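Local structure of phytase (Debaryomyces castellii, 2GFI) at residues M301-L314 with V419-C432. The protein probably removes the 3-phosphate of phytate (inositol hexakisphosphate) by hydrolysis, as a member of the histidine acid phosphatase family. Numbering follows the deposited sequence.
With NAG (2-acetamido-2-deoxy-beta-D-glucopyranose), chain C.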
loop_
_atom_site.group_PDB
_atom_site.type_symbol
_atom_site.label_atom_id
_atom_site.label_comp_id
_atom_site.label_asym_id
_atom_site.label_seq_id
_atom_site.Cartn_x
_atom_site.Cartn_y
_atom_site.Cartn_z
ATOM N N MET A 301 30.137 -26.785 15.706
ATOM C CA MET A 301 31.324 -25.973 15.490
ATOM C C MET A 301 31.078 -24.494 15.307
ATOM O O MET A 301 32.002 -23.700 15.408
ATOM C CB MET A 301 32.177 -26.526 14.337
ATOM C CG MET A 301 32.999 -27.750 14.726
ATOM S SD MET A 301 34.020 -27.475 16.220
ATOM C CE MET A 301 35.185 -26.291 15.566
ATOM N N THR A 302 29.832 -24.103 15.065
ATOM C CA THR A 302 29.540 -22.714 14.677
ATOM C C THR A 302 29.610 -21.735 15.824
ATOM O O THR A 302 29.942 -20.564 15.618
ATOM C CB THR A 302 28.171 -22.596 13.995
ATOM O OG1 THR A 302 27.148 -23.035 14.908
ATOM C CG2 THR A 302 28.105 -23.512 12.756
ATOM N N ARG A 303 29.296 -22.187 17.036
ATOM C CA ARG A 303 29.433 -21.280 18.130
ATOM C C ARG A 303 30.878 -20.830 18.301
ATOM O O ARG A 303 31.107 -19.625 18.541
ATOM C CB ARG A 303 28.933 -21.809 19.440
ATOM C CG ARG A 303 28.994 -20.652 20.412
ATOM C CD ARG A 303 28.325 -20.840 21.672
ATOM N NE ARG A 303 26.982 -21.360 21.557
ATOM C CZ ARG A 303 26.082 -21.218 22.524
ATOM N NH1 ARG A 303 26.403 -20.518 23.617
ATOM N NH2 ARG A 303 24.864 -21.754 22.396
ATOM N N VAL A 304 31.844 -21.763 18.188
ATOM C CA VAL A 304 33.258 -21.360 18.329
ATOM C C VAL A 304 33.663 -20.401 17.212
ATOM O O VAL A 304 34.294 -19.386 17.482
ATOM C CB VAL A 304 34.280 -22.543 18.433
ATOM C CG1 VAL A 304 34.320 -23.372 17.166
ATOM C CG2 VAL A 304 35.687 -21.978 18.693
ATOM N N ILE A 305 33.290 -20.734 15.971
ATOM C CA ILE A 305 33.569 -19.872 14.818
ATOM C C ILE A 305 32.865 -18.515 14.941
ATOM O O ILE A 305 33.504 -17.489 14.812
ATOM C CB ILE A 305 33.173 -20.543 13.488
ATOM C CG1 ILE A 305 33.933 -21.839 13.269
ATOM C CG2 ILE A 305 33.437 -19.586 12.321
ATOM C CD1 ILE A 305 33.273 -22.737 12.223
ATOM N N GLY A 306 31.555 -18.514 15.205
ATOM C CA GLY A 306 30.796 -17.270 15.366
ATOM C C GLY A 306 31.320 -16.341 16.448
ATOM O O GLY A 306 31.211 -15.121 16.331
ATOM N N SER A 307 31.887 -16.933 17.500
ATOM C CA SER A 307 32.364 -16.204 18.676
ATOM C C SER A 307 33.552 -15.322 18.383
ATOM O O SER A 307 33.856 -14.428 19.175
ATOM C CB SER A 307 32.743 -17.167 19.806
ATOM O OG SER A 307 31.608 -17.848 20.285
ATOM N N THR A 308 34.229 -15.571 17.267
ATOM C CA THR A 308 35.365 -14.748 16.903
ATOM C C THR A 308 34.906 -13.345 16.604
ATOM O O THR A 308 35.454 -12.379 17.184
ATOM C CB THR A 308 36.222 -15.348 15.740
ATOM O OG1 THR A 308 35.412 -15.520 14.574
ATOM C CG2 THR A 308 36.669 -16.752 16.071
ATOM N N LEU A 309 33.888 -13.216 15.737
ATOM C CA LEU A 309 33.298 -11.899 15.448
ATOM C C LEU A 309 32.503 -11.358 16.609
ATOM O O LEU A 309 32.437 -10.168 16.772
ATOM C CB LEU A 309 32.448 -11.886 14.160
ATOM C CG LEU A 309 33.209 -12.052 12.839
ATOM C CD1 LEU A 309 32.250 -12.113 11.650
ATOM C CD2 LEU A 309 34.290 -10.961 12.644
ATOM N N LEU A 310 31.893 -12.222 17.421
ATOM C CA LEU A 310 31.155 -11.732 18.595
ATOM C C LEU A 310 32.096 -11.066 19.595
ATOM O O LEU A 310 31.797 -9.969 20.083
ATOM C CB LEU A 310 30.346 -12.844 19.247
ATOM C CG LEU A 310 29.393 -12.419 20.367
ATOM C CD1 LEU A 310 28.360 -11.499 19.798
ATOM C CD2 LEU A 310 28.776 -13.633 21.037
ATOM N N ASN A 311 33.244 -11.718 19.859
ATOM C CA ASN A 311 34.330 -11.156 20.714
ATOM C C ASN A 311 34.891 -9.841 20.204
ATOM O O ASN A 311 35.019 -8.875 20.961
ATOM C CB ASN A 311 35.492 -12.147 20.816
ATOM C CG ASN A 311 35.254 -13.239 21.842
ATOM O OD1 ASN A 311 34.310 -13.160 22.634
ATOM N ND2 ASN A 311 36.141 -14.257 21.843
ATOM N N ALA A 312 35.206 -9.807 18.916
ATOM C CA ALA A 312 35.781 -8.644 18.254
ATOM C C ALA A 312 34.845 -7.453 18.340
ATOM O O ALA A 312 35.251 -6.341 18.746
ATOM C CB ALA A 312 36.093 -8.968 16.790
ATOM N N SER A 313 33.582 -7.700 17.982
ATOM C CA SER A 313 32.511 -6.721 18.130
ATOM C C SER A 313 32.391 -6.184 19.557
ATOM O O SER A 313 32.169 -4.987 19.765
ATOM C CB SER A 313 31.170 -7.328 17.668
ATOM O OG SER A 313 30.076 -6.748 18.354
ATOM N N LEU A 314 32.507 -7.084 20.531
ATOM C CA LEU A 314 32.459 -6.693 21.942
ATOM C C LEU A 314 33.678 -5.849 22.329
ATOM O O LEU A 314 33.516 -4.837 23.011
ATOM C CB LEU A 314 32.309 -7.915 22.859
ATOM C CG LEU A 314 32.343 -7.567 24.358
ATOM C CD1 LEU A 314 31.103 -6.804 24.756
ATOM C CD2 LEU A 314 32.540 -8.808 25.222
ATOM N N VAL A 419 27.730 -11.763 26.259
ATOM C CA VAL A 419 28.777 -12.236 25.355
ATOM C C VAL A 419 29.648 -13.317 26.028
ATOM O O VAL A 419 29.842 -14.404 25.454
ATOM C CB VAL A 419 29.624 -11.094 24.781
ATOM C CG1 VAL A 419 30.750 -11.662 23.922
ATOM C CG2 VAL A 419 28.750 -10.211 23.941
ATOM N N ALA A 420 30.121 -13.037 27.252
ATOM C CA ALA A 420 30.917 -14.020 27.996
ATOM C C ALA A 420 30.211 -15.379 28.090
ATOM O O ALA A 420 30.835 -16.405 27.875
ATOM C CB ALA A 420 31.296 -13.488 29.394
ATOM N N GLU A 421 28.907 -15.370 28.381
ATOM C CA GLU A 421 28.077 -16.585 28.417
ATOM C C GLU A 421 28.034 -17.301 27.068
ATOM O O GLU A 421 28.093 -18.549 27.015
ATOM C CB GLU A 421 26.635 -16.243 28.815
ATOM C CG GLU A 421 26.380 -16.075 30.309
ATOM C CD GLU A 421 24.895 -15.849 30.640
ATOM O OE1 GLU A 421 24.202 -15.069 29.895
ATOM O OE2 GLU A 421 24.417 -16.464 31.651
ATOM N N ARG A 422 27.922 -16.506 25.993
ATOM C CA ARG A 422 27.849 -17.027 24.636
ATOM C C ARG A 422 29.161 -17.656 24.229
ATOM O O ARG A 422 29.182 -18.707 23.615
ATOM C CB ARG A 422 27.464 -15.924 23.632
ATOM C CG ARG A 422 26.029 -15.377 23.747
ATOM C CD ARG A 422 24.969 -16.435 23.698
ATOM N NE ARG A 422 24.958 -17.088 22.412
ATOM C CZ ARG A 422 24.232 -18.168 22.128
ATOM N NH1 ARG A 422 23.470 -18.712 23.061
ATOM N NH2 ARG A 422 24.281 -18.716 20.914
ATOM N N VAL A 423 30.268 -17.013 24.577
ATOM C CA VAL A 423 31.583 -17.475 24.108
ATOM C C VAL A 423 32.277 -18.401 25.094
ATOM O O VAL A 423 33.342 -18.940 24.791
ATOM C CB VAL A 423 32.498 -16.296 23.727
ATOM C CG1 VAL A 423 31.780 -15.358 22.737
ATOM C CG2 VAL A 423 33.012 -15.545 24.990
ATOM N N ALA A 424 31.674 -18.589 26.272
ATOM C CA ALA A 424 32.275 -19.428 27.321
ATOM C C ALA A 424 32.720 -20.761 26.755
ATOM O O ALA A 424 31.976 -21.420 26.015
ATOM C CB ALA A 424 31.296 -19.662 28.471
ATOM N N GLY A 425 33.945 -21.155 27.110
ATOM C CA GLY A 425 34.468 -22.479 26.756
ATOM C C GLY A 425 34.801 -22.605 25.283
ATOM O O GLY A 425 34.995 -23.715 24.784
ATOM N N THR A 426 34.857 -21.481 24.574
ATOM C CA THR A 426 35.272 -21.534 23.176
ATOM C C THR A 426 36.741 -21.198 23.045
ATOM O O THR A 426 37.295 -20.398 23.803
ATOM C CB THR A 426 34.429 -20.608 22.229
ATOM O OG1 THR A 426 34.539 -19.250 22.666
ATOM C CG2 THR A 426 32.941 -20.940 22.296
ATOM N N ASN A 427 37.348 -21.797 22.038
ATOM C CA ASN A 427 38.744 -21.634 21.767
ATOM C C ASN A 427 38.906 -21.966 20.320
ATOM O O ASN A 427 38.848 -23.130 19.930
ATOM C CB ASN A 427 39.574 -22.600 22.634
ATOM C CG ASN A 427 41.074 -22.501 22.363
ATOM O OD1 ASN A 427 41.527 -21.890 21.368
ATOM N ND2 ASN A 427 41.869 -23.114 23.261
ATOM N N TYR A 428 39.129 -20.934 19.527
ATOM C CA TYR A 428 39.261 -21.104 18.109
ATOM C C TYR A 428 40.391 -22.049 17.705
ATOM O O TYR A 428 40.147 -23.026 16.987
ATOM C CB TYR A 428 39.447 -19.753 17.434
ATOM C CG TYR A 428 39.383 -19.842 15.937
ATOM C CD1 TYR A 428 38.149 -19.850 15.271
ATOM C CD2 TYR A 428 40.554 -19.940 15.178
ATOM C CE1 TYR A 428 38.089 -19.929 13.884
ATOM C CE2 TYR A 428 40.507 -20.020 13.799
ATOM C CZ TYR A 428 39.263 -20.014 13.149
ATOM O OH TYR A 428 39.202 -20.082 11.775
ATOM N N VAL A 429 41.618 -21.743 18.153
ATOM C CA VAL A 429 42.817 -22.500 17.782
ATOM C C VAL A 429 42.596 -23.969 18.091
ATOM O O VAL A 429 42.701 -24.821 17.204
ATOM C CB VAL A 429 44.097 -21.940 18.477
ATOM C CG1 VAL A 429 45.288 -22.881 18.305
ATOM C CG2 VAL A 429 44.431 -20.559 17.924
ATOM N N GLU A 430 42.209 -24.262 19.323
ATOM C CA GLU A 430 42.079 -25.652 19.719
ATOM C C GLU A 430 40.869 -26.366 19.119
ATOM O O GLU A 430 40.991 -27.499 18.643
ATOM C CB GLU A 430 42.178 -25.822 21.246
ATOM C CG GLU A 430 43.604 -25.623 21.769
ATOM C CD GLU A 430 44.634 -26.565 21.113
ATOM O OE1 GLU A 430 44.569 -27.805 21.355
ATOM O OE2 GLU A 430 45.514 -26.074 20.351
ATOM N N GLN A 431 39.715 -25.709 19.095
ATOM C CA GLN A 431 38.530 -26.372 18.556
ATOM C C GLN A 431 38.592 -26.509 17.040
ATOM O O GLN A 431 38.154 -27.513 16.493
ATOM C CB GLN A 431 37.258 -25.683 19.011
ATOM C CG GLN A 431 36.920 -25.939 20.463
ATOM C CD GLN A 431 35.841 -25.005 20.933
ATOM O OE1 GLN A 431 34.643 -25.323 20.859
ATOM N NE2 GLN A 431 36.240 -23.830 21.362
ATOM N N CYS A 432 39.167 -25.511 16.385
ATOM C CA CYS A 432 39.282 -25.490 14.942
ATOM C C CYS A 432 40.475 -26.232 14.379
ATOM O O CYS A 432 40.450 -26.625 13.212
ATOM C CB CYS A 432 39.285 -24.051 14.442
ATOM S SG CYS A 432 37.664 -23.299 14.686
HETATM C C1 NAG C . 36.217 -15.070 23.046
HETATM C C2 NAG C . 37.069 -16.300 22.650
HETATM C C3 NAG C . 37.478 -17.153 23.870
HETATM C C4 NAG C . 38.112 -16.281 24.971
HETATM C C5 NAG C . 37.088 -15.168 25.264
HETATM C C6 NAG C . 37.520 -14.198 26.343
HETATM C C7 NAG C . 36.733 -17.147 20.336
HETATM C C8 NAG C . 36.237 -18.347 19.576
HETATM N N2 NAG C . 36.392 -17.113 21.637
HETATM O O3 NAG C . 38.347 -18.166 23.436
HETATM O O4 NAG C . 38.550 -16.996 26.144
HETATM O O5 NAG C . 36.857 -14.386 24.095
HETATM O O6 NAG C . 36.537 -13.192 26.351
HETATM O O7 NAG C . 37.396 -16.281 19.743
HETATM O O HOH W 1 31.896 -24.413 18.968
#
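Met-301 opens the contact by curling, bent at chi2 and chi3, until its CE lies 4.0 Å from SG of Cys-432, the sulfur that is disulfide-bonded to Cys-211. Arg-303 then illustrates how two like-charged guanidinium groups can stack. Its CG stands anti to the backbone N (chi1 -173°), and its guanidinium lies face over face with that of Arg-422, CZ to CZ 3.6 Å, the planes 30° apart. Arg-303 NH1 gives a weak bond of 3.3 Å to Arg-422 O, while Arg-422 NE turns to Ala-342 O in helix 333-343. Val-304 slides past the amide of Gln-431, its CG2 3.3 Å from NE2, and a water accepts from Val-304 N and reaches Gln-431 OE1 weakly. Ser-307 OG bonds back to Arg-303 O, and both its CB and OG lie against CG1 of Val-423. At Thr-308 the methyl CG2 meets CD1 of Tyr-428 at 3.5 Å, while the tyrosine hydroxyl is bound to Pro-207 O. Leu-310 meets Val-419 tip to tip, and Leu-314 slides past the same valine, CD2 to CG1 3.6 Å. Between these leucines, Asn-311 carries the N-linked sugar, which lies over the type II turn 423-426; there its N2 donates to Thr-426 OG1 at 3.0 Å. Helix 302-314 runs nearly antiparallel to the end of helix 412-423 and to helix 428-432, and the glycan ties it to the turn between them. The chemistry implies a largely van der Waals interface in which the one direct hydrogen bond between the segments is weak and a water and the sugar supply further links, with the stacked arginines' like charges probably eased by Arg-422 O and Ala-342 O.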